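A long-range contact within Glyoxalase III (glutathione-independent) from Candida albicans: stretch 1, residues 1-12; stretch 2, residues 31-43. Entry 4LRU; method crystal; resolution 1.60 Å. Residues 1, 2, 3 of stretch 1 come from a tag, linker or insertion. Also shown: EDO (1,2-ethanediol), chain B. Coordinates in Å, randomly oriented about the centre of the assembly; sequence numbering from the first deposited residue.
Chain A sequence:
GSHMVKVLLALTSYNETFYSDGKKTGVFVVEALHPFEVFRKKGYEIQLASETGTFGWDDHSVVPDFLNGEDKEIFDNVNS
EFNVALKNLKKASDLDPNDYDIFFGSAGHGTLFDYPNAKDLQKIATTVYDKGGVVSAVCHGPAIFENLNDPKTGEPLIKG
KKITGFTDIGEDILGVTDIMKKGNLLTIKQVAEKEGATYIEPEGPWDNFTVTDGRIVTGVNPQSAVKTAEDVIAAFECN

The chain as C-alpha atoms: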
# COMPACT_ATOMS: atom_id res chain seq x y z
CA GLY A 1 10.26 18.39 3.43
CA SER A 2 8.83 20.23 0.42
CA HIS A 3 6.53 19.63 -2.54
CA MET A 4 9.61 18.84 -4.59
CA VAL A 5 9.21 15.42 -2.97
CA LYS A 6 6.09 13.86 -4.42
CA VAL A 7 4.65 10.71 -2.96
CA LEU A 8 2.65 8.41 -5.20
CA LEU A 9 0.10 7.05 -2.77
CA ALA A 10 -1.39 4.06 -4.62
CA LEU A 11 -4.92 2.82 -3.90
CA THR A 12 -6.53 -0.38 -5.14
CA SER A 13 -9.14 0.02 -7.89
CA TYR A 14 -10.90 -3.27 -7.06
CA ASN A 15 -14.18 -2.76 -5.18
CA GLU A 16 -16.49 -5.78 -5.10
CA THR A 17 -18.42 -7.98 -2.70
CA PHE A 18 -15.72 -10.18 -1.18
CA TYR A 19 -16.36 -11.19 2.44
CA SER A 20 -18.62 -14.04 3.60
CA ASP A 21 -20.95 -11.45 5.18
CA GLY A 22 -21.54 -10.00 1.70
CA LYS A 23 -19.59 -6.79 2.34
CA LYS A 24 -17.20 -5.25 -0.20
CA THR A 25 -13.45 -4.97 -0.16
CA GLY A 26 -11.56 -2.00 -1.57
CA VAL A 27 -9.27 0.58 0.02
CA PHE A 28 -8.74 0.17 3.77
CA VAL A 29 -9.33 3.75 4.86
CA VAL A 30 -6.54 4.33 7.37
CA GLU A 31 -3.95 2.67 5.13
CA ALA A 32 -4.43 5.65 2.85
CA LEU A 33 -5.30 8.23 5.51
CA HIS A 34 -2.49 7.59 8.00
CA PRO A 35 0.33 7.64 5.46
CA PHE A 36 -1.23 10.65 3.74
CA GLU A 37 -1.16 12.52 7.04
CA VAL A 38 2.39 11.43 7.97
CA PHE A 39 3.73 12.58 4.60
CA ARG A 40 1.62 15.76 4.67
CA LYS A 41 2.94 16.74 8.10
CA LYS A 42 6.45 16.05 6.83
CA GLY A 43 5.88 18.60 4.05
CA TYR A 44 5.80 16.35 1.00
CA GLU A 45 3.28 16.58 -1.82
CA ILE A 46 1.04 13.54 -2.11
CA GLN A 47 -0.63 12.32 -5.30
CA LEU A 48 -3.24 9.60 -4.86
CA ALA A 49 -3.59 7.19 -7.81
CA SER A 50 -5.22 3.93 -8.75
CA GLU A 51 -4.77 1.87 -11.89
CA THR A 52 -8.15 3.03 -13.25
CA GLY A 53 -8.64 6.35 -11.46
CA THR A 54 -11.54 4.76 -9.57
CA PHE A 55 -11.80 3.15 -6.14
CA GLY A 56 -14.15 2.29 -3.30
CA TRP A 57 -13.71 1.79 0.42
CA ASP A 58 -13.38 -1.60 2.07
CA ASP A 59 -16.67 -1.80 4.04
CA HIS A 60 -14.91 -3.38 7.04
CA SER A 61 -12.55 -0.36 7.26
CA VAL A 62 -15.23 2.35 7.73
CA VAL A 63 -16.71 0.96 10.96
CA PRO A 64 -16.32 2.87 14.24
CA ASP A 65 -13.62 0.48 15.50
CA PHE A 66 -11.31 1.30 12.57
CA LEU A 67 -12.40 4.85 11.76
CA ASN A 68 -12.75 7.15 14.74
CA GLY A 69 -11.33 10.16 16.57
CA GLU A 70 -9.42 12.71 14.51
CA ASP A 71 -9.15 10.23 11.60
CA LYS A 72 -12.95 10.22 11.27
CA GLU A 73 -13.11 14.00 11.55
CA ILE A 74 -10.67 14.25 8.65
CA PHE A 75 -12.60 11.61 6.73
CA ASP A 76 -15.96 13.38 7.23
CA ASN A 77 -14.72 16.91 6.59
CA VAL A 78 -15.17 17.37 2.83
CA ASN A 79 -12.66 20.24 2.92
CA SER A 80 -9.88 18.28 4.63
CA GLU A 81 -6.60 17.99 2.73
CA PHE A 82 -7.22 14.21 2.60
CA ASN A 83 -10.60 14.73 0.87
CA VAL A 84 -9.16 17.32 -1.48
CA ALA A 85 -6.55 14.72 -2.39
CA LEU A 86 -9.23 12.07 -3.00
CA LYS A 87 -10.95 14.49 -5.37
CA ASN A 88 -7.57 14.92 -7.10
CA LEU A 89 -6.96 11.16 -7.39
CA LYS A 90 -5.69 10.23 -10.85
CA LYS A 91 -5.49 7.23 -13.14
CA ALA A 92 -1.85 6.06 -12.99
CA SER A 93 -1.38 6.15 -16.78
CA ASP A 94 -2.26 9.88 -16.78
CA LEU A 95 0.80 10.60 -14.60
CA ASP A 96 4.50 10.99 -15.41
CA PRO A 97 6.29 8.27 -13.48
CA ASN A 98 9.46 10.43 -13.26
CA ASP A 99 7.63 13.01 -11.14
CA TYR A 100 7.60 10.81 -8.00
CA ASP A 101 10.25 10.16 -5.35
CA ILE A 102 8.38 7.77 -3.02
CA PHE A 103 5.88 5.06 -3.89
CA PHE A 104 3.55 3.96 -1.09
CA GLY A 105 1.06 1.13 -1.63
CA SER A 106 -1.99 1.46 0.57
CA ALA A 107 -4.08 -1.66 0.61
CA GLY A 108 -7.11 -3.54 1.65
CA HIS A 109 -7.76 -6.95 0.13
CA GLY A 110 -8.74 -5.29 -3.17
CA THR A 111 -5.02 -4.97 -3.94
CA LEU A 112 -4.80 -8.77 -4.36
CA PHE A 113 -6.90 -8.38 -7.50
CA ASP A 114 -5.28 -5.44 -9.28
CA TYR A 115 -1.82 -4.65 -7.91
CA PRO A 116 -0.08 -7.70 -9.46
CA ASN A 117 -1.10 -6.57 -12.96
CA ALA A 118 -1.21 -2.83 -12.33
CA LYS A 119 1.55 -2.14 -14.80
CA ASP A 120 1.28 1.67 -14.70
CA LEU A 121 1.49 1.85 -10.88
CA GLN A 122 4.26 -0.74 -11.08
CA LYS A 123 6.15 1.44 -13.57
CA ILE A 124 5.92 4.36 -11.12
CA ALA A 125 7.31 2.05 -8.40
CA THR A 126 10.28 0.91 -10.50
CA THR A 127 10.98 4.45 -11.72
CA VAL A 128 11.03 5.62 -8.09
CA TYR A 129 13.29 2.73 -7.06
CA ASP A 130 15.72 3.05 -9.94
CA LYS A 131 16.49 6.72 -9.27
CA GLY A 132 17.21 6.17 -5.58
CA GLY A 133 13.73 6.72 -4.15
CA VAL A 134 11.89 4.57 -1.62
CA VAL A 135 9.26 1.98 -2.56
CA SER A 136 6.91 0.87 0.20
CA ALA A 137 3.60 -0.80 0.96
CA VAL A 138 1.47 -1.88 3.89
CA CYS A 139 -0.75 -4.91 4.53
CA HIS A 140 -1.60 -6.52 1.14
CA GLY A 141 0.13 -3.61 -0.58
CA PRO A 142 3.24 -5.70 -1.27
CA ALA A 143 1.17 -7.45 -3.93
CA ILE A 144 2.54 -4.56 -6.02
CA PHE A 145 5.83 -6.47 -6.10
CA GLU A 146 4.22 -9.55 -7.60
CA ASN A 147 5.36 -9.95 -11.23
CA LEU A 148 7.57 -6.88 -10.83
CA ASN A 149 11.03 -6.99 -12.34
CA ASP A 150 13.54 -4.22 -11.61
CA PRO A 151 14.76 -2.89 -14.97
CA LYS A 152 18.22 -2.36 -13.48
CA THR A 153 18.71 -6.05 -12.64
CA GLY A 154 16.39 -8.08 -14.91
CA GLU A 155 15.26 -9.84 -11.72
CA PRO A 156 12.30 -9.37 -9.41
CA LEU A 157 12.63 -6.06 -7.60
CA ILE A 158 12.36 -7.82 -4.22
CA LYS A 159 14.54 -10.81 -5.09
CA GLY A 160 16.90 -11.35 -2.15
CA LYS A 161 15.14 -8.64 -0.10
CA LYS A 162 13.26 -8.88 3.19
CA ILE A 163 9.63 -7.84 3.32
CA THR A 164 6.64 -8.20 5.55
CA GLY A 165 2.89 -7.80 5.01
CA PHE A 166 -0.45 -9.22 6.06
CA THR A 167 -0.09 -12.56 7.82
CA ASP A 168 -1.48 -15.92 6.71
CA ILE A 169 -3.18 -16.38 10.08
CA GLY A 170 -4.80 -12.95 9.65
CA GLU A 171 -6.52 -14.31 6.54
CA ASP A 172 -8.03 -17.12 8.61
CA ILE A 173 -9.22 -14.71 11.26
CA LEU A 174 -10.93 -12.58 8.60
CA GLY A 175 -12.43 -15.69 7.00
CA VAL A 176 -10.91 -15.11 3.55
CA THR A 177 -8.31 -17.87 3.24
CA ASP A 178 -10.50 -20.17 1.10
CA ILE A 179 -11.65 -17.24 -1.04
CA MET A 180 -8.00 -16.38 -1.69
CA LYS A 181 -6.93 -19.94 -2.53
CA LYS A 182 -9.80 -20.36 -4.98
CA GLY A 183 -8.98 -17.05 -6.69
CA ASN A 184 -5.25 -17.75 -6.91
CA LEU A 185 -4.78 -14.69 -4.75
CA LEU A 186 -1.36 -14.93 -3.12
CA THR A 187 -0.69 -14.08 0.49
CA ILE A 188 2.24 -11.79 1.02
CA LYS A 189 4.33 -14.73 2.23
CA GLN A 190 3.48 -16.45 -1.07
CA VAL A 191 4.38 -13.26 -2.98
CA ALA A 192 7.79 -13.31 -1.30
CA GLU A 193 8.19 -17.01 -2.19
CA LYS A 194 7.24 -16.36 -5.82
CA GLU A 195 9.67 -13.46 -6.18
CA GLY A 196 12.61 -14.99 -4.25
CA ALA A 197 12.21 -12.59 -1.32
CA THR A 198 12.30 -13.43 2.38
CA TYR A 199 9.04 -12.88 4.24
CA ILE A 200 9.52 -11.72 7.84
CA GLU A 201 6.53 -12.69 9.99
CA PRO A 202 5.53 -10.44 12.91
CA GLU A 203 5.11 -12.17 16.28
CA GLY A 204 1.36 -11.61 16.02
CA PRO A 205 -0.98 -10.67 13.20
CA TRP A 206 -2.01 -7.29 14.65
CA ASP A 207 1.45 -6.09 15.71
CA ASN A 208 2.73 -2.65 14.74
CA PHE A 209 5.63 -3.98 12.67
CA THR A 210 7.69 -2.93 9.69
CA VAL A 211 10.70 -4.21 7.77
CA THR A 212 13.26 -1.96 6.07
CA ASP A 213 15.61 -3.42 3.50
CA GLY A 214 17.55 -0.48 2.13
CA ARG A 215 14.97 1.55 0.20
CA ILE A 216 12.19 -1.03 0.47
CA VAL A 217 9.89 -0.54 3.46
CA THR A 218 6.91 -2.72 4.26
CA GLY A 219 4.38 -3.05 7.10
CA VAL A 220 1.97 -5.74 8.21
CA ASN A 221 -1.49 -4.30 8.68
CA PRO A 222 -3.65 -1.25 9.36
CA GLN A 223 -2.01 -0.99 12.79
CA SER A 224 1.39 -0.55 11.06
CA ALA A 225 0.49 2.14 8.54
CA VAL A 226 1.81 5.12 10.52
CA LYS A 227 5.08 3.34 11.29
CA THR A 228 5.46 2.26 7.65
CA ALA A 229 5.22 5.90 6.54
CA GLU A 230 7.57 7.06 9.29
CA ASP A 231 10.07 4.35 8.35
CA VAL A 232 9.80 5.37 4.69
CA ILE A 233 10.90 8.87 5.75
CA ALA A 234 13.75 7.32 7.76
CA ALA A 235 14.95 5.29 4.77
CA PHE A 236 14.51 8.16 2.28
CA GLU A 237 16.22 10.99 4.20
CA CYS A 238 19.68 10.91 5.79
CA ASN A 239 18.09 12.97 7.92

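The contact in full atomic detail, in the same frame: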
# COMPACT_ATOMS: atom_id res chain seq x y z
N GLY A 1 10.42 18.77 4.86
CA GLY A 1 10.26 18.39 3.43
C GLY A 1 9.52 19.45 2.64
O GLY A 1 9.00 20.40 3.21
N SER A 2 9.50 19.29 1.31
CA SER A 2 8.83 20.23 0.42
C SER A 2 8.04 19.47 -0.63
O SER A 2 8.15 18.25 -0.73
CB SER A 2 9.87 21.10 -0.30
OG SER A 2 10.62 20.32 -1.22
N HIS A 3 7.28 20.21 -1.43
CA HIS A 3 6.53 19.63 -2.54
C HIS A 3 7.41 19.21 -3.72
O HIS A 3 6.91 18.65 -4.70
CB HIS A 3 5.47 20.62 -3.03
CG HIS A 3 4.30 20.74 -2.12
ND1 HIS A 3 3.18 21.48 -2.44
CD2 HIS A 3 4.06 20.22 -0.89
CE1 HIS A 3 2.31 21.41 -1.45
NE2 HIS A 3 2.82 20.64 -0.50
N MET A 4 8.71 19.45 -3.62
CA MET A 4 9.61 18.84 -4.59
C MET A 4 9.70 17.33 -4.39
O MET A 4 10.04 16.61 -5.32
CB MET A 4 10.98 19.50 -4.56
CG MET A 4 11.02 20.81 -5.32
SD MET A 4 12.20 21.96 -4.60
CE MET A 4 11.14 22.98 -3.58
N VAL A 5 9.38 16.84 -3.18
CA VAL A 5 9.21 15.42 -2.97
C VAL A 5 7.75 15.09 -3.15
O VAL A 5 6.90 15.56 -2.38
CB VAL A 5 9.64 14.96 -1.55
CG1 VAL A 5 9.28 13.50 -1.32
CG2 VAL A 5 11.13 15.17 -1.36
N LYS A 6 7.45 14.27 -4.15
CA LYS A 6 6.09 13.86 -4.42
C LYS A 6 5.93 12.38 -4.17
O LYS A 6 6.70 11.56 -4.68
CB LYS A 6 5.72 14.21 -5.86
CG LYS A 6 5.83 15.68 -6.17
CD LYS A 6 5.41 15.96 -7.61
CE LYS A 6 5.44 17.44 -7.93
NZ LYS A 6 6.75 18.07 -7.64
N VAL A 7 4.98 12.06 -3.30
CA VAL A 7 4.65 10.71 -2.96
C VAL A 7 3.53 10.25 -3.89
O VAL A 7 2.50 10.93 -4.00
CB VAL A 7 4.16 10.61 -1.49
CG1 VAL A 7 3.74 9.19 -1.17
CG2 VAL A 7 5.25 11.08 -0.52
N LEU A 8 3.74 9.12 -4.54
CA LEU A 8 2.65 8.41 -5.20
C LEU A 8 2.03 7.48 -4.18
O LEU A 8 2.62 6.45 -3.79
CB LEU A 8 3.17 7.64 -6.41
CG LEU A 8 2.10 7.10 -7.37
CD1 LEU A 8 1.21 6.05 -6.73
CD2 LEU A 8 1.30 8.24 -7.99
N LEU A 9 0.86 7.87 -3.70
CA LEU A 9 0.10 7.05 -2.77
C LEU A 9 -0.91 6.23 -3.58
O LEU A 9 -1.92 6.76 -4.04
CB LEU A 9 -0.59 7.94 -1.73
CG LEU A 9 -1.42 7.24 -0.65
CD1 LEU A 9 -0.66 6.12 0.02
CD2 LEU A 9 -1.92 8.23 0.40
N ALA A 10 -0.58 4.96 -3.80
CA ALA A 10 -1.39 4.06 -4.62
C ALA A 10 -2.56 3.51 -3.79
O ALA A 10 -2.41 3.16 -2.61
CB ALA A 10 -0.54 2.91 -5.14
N LEU A 11 -3.73 3.46 -4.43
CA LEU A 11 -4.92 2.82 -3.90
C LEU A 11 -5.32 1.69 -4.84
O LEU A 11 -5.19 1.83 -6.06
CB LEU A 11 -6.07 3.82 -3.84
CG LEU A 11 -6.12 4.74 -2.60
CD1 LEU A 11 -4.90 5.62 -2.49
CD2 LEU A 11 -7.38 5.58 -2.63
N THR A 12 -5.88 0.62 -4.29
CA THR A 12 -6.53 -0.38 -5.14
C THR A 12 -7.76 0.18 -5.85
O THR A 12 -8.52 0.99 -5.30
CB THR A 12 -6.96 -1.64 -4.38
OG1 THR A 12 -7.51 -2.59 -5.31
CG2 THR A 12 -7.99 -1.34 -3.30
N GLU A 31 -5.17 2.97 5.86
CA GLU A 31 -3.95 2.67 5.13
C GLU A 31 -3.61 3.68 4.06
O GLU A 31 -2.47 3.76 3.62
CB GLU A 31 -4.02 1.27 4.50
CG GLU A 31 -4.06 0.20 5.57
CD GLU A 31 -4.15 -1.21 5.04
OE1 GLU A 31 -3.94 -1.42 3.82
OE2 GLU A 31 -4.39 -2.10 5.87
N ALA A 32 -4.62 4.45 3.64
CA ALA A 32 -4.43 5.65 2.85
C ALA A 32 -4.33 6.89 3.71
O ALA A 32 -3.46 7.74 3.47
CB ALA A 32 -5.57 5.80 1.86
N LEU A 33 -5.22 7.01 4.69
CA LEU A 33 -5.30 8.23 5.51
C LEU A 33 -4.06 8.45 6.38
O LEU A 33 -3.49 9.54 6.38
CB LEU A 33 -6.58 8.22 6.35
CG LEU A 33 -7.02 9.52 7.04
CD1 LEU A 33 -8.53 9.54 7.29
CD2 LEU A 33 -6.27 9.73 8.34
N HIS A 34 -3.64 7.43 7.12
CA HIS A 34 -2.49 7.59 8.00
C HIS A 34 -1.22 7.98 7.24
O HIS A 34 -0.57 8.97 7.60
CB HIS A 34 -2.26 6.33 8.85
CG HIS A 34 -3.29 6.14 9.92
ND1 HIS A 34 -3.32 5.02 10.72
CD2 HIS A 34 -4.31 6.93 10.34
CE1 HIS A 34 -4.32 5.12 11.58
NE2 HIS A 34 -4.92 6.27 11.38
N PRO A 35 -0.88 7.24 6.16
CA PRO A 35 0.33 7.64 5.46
C PRO A 35 0.19 9.00 4.80
O PRO A 35 1.14 9.78 4.79
CB PRO A 35 0.53 6.51 4.43
CG PRO A 35 -0.19 5.34 5.02
CD PRO A 35 -1.38 5.93 5.72
N PHE A 36 -0.99 9.32 4.27
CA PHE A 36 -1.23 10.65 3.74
C PHE A 36 -0.87 11.70 4.79
O PHE A 36 -0.16 12.67 4.52
CB PHE A 36 -2.70 10.82 3.30
CG PHE A 36 -3.01 12.21 2.79
CD1 PHE A 36 -2.75 12.57 1.48
CD2 PHE A 36 -3.52 13.18 3.65
CE1 PHE A 36 -3.03 13.84 1.02
CE2 PHE A 36 -3.79 14.46 3.20
CZ PHE A 36 -3.54 14.79 1.89
N GLU A 37 -1.37 11.50 6.01
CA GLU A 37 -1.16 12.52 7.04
C GLU A 37 0.31 12.59 7.48
O GLU A 37 0.80 13.68 7.76
CB GLU A 37 -2.08 12.27 8.24
CG GLU A 37 -3.55 12.60 7.97
CD GLU A 37 -3.76 14.09 7.86
OE1 GLU A 37 -3.78 14.78 8.91
OE2 GLU A 37 -3.88 14.59 6.73
N VAL A 38 0.98 11.45 7.58
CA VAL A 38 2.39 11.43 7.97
C VAL A 38 3.21 12.21 6.94
O VAL A 38 4.01 13.08 7.28
CB VAL A 38 2.92 10.00 8.08
CG1 VAL A 38 4.44 9.98 8.21
CG2 VAL A 38 2.27 9.32 9.27
N PHE A 39 3.01 11.90 5.67
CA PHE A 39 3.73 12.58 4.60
C PHE A 39 3.34 14.05 4.48
O PHE A 39 4.18 14.90 4.19
CB PHE A 39 3.52 11.84 3.29
CG PHE A 39 4.10 10.45 3.26
CD1 PHE A 39 5.38 10.18 3.70
CD2 PHE A 39 3.38 9.41 2.70
CE1 PHE A 39 5.90 8.91 3.66
CE2 PHE A 39 3.89 8.13 2.65
CZ PHE A 39 5.16 7.87 3.11
N ARG A 40 2.07 14.37 4.71
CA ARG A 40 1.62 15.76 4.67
C ARG A 40 2.32 16.57 5.76
O ARG A 40 2.83 17.67 5.51
CB ARG A 40 0.11 15.87 4.84
CG ARG A 40 -0.42 17.29 4.73
CD ARG A 40 -1.91 17.40 5.03
NE ARG A 40 -2.23 16.97 6.39
CZ ARG A 40 -1.98 17.68 7.49
NH1 ARG A 40 -1.42 18.88 7.42
NH2 ARG A 40 -2.30 17.19 8.68
N LYS A 41 2.34 16.03 6.98
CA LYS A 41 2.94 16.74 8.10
C LYS A 41 4.44 16.92 7.89
O LYS A 41 5.02 17.93 8.30
CB LYS A 41 2.65 16.04 9.43
CG LYS A 41 1.20 16.18 9.88
CD LYS A 41 0.82 15.15 10.94
CE LYS A 41 -0.70 15.02 11.06
NZ LYS A 41 -1.12 14.02 12.08
N LYS A 42 5.04 15.97 7.18
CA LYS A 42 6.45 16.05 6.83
C LYS A 42 6.75 17.16 5.80
O LYS A 42 7.87 17.63 5.72
CB LYS A 42 6.91 14.69 6.29
CG LYS A 42 8.39 14.64 5.91
CD LYS A 42 9.33 14.84 7.09
CE LYS A 42 10.79 14.78 6.64
NZ LYS A 42 11.74 15.34 7.64
N GLY A 43 5.74 17.54 5.02
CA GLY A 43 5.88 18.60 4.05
C GLY A 43 5.92 18.19 2.59
O GLY A 43 6.05 19.05 1.71
C1 EDO B . -0.10 10.22 12.12
O1 EDO B . 0.34 11.52 11.71
C2 EDO B . -1.42 9.86 11.44
O2 EDO B . -2.36 10.93 11.58

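The strand that includes Val-7 and Leu-9 packs against the helix carrying Ala-32, Phe-36 and Phe-39, the two running nearly antiparallel, with 169° between their N-to-C directions and 9.6 Å between their axes at closest approach. At that spacing apolar side chains fill the gap between strand and helix, and the alternation of the strand decides which residues supply them. Val-7 and Leu-9 direct their CA-to-CB bonds toward the helix, whereas the side chains of Lys-6, Leu-8 and Ala-10 lie out of its reach.

Leu-9 gives up more surface to the contact than any other residue. Its CD2 lies 4.0 Å from CB of Phe-36 and 3.5 Å from O of Ala-32, so the methyl rests against both a side chain and the helix backbone. The carbonyl it meets is already engaged within the helix, accepting a hydrogen bond from N of Phe-36 (3.0 Å to O of Ala-32), and the approach of the methyl is simple packing. The helix is kinked at Pro-35, whose ring nitrogen carries no hydrogen and makes no bond to the preceding turn.

One turn further along the helix, Phe-39 meets Val-7. CG2 of Val-7 sits over one face of the aromatic ring, 4.2 Å from the centroid and 20° off the ring normal, a CH-pi arrangement, while CG1 of Val-7 comes to 3.9 Å from CD2 of Phe-39. Both methyls of the valine therefore lie close to the ring. At the other end of the apolar row, Leu-11 starts sideways from its CA, but the end of its side chain comes nearer the helix and brings CD1 to 4.4 Å from CB of Ala-32, a looser contact than those of Val-7 and Leu-9.

Beyond Phe-39 the helix contributes mainly backbone atoms. The helix closes in a Schellman motif: Gly-43, with a positive phi of 107°, donates from its N to O of Arg-40 (3.0 Å) and, weakly, to O of Phe-39 (3.2 Å). A side chain at this position would be jammed against the carbonyl of the preceding residue, and an ideal CB would also fall 2.4 Å from O of Gly-1.

The segment that meets this helix end, Gly-1 to His-3, comes from the expression tag. N of Gly-1 donates to O of Lys-42 at 2.9 Å, the sole hydrogen bond between the two stretches. The tag then passes closely over O of Gly-43, which lies 3.1 Å from C of Ser-2 and 3.5 Å from N of Ser-2, the latter at an angle too poor for a hydrogen bond. The same oxygen approaches the edge of the His-3 ring, near its plane, with CD2 of His-3 3.5 Å from O of Gly-43. Ser-2 and His-3 belong to a type I turn that runs to Val-5, closed by N of Val-5 donating to O of Ser-2 (3.1 Å), and the strand follows.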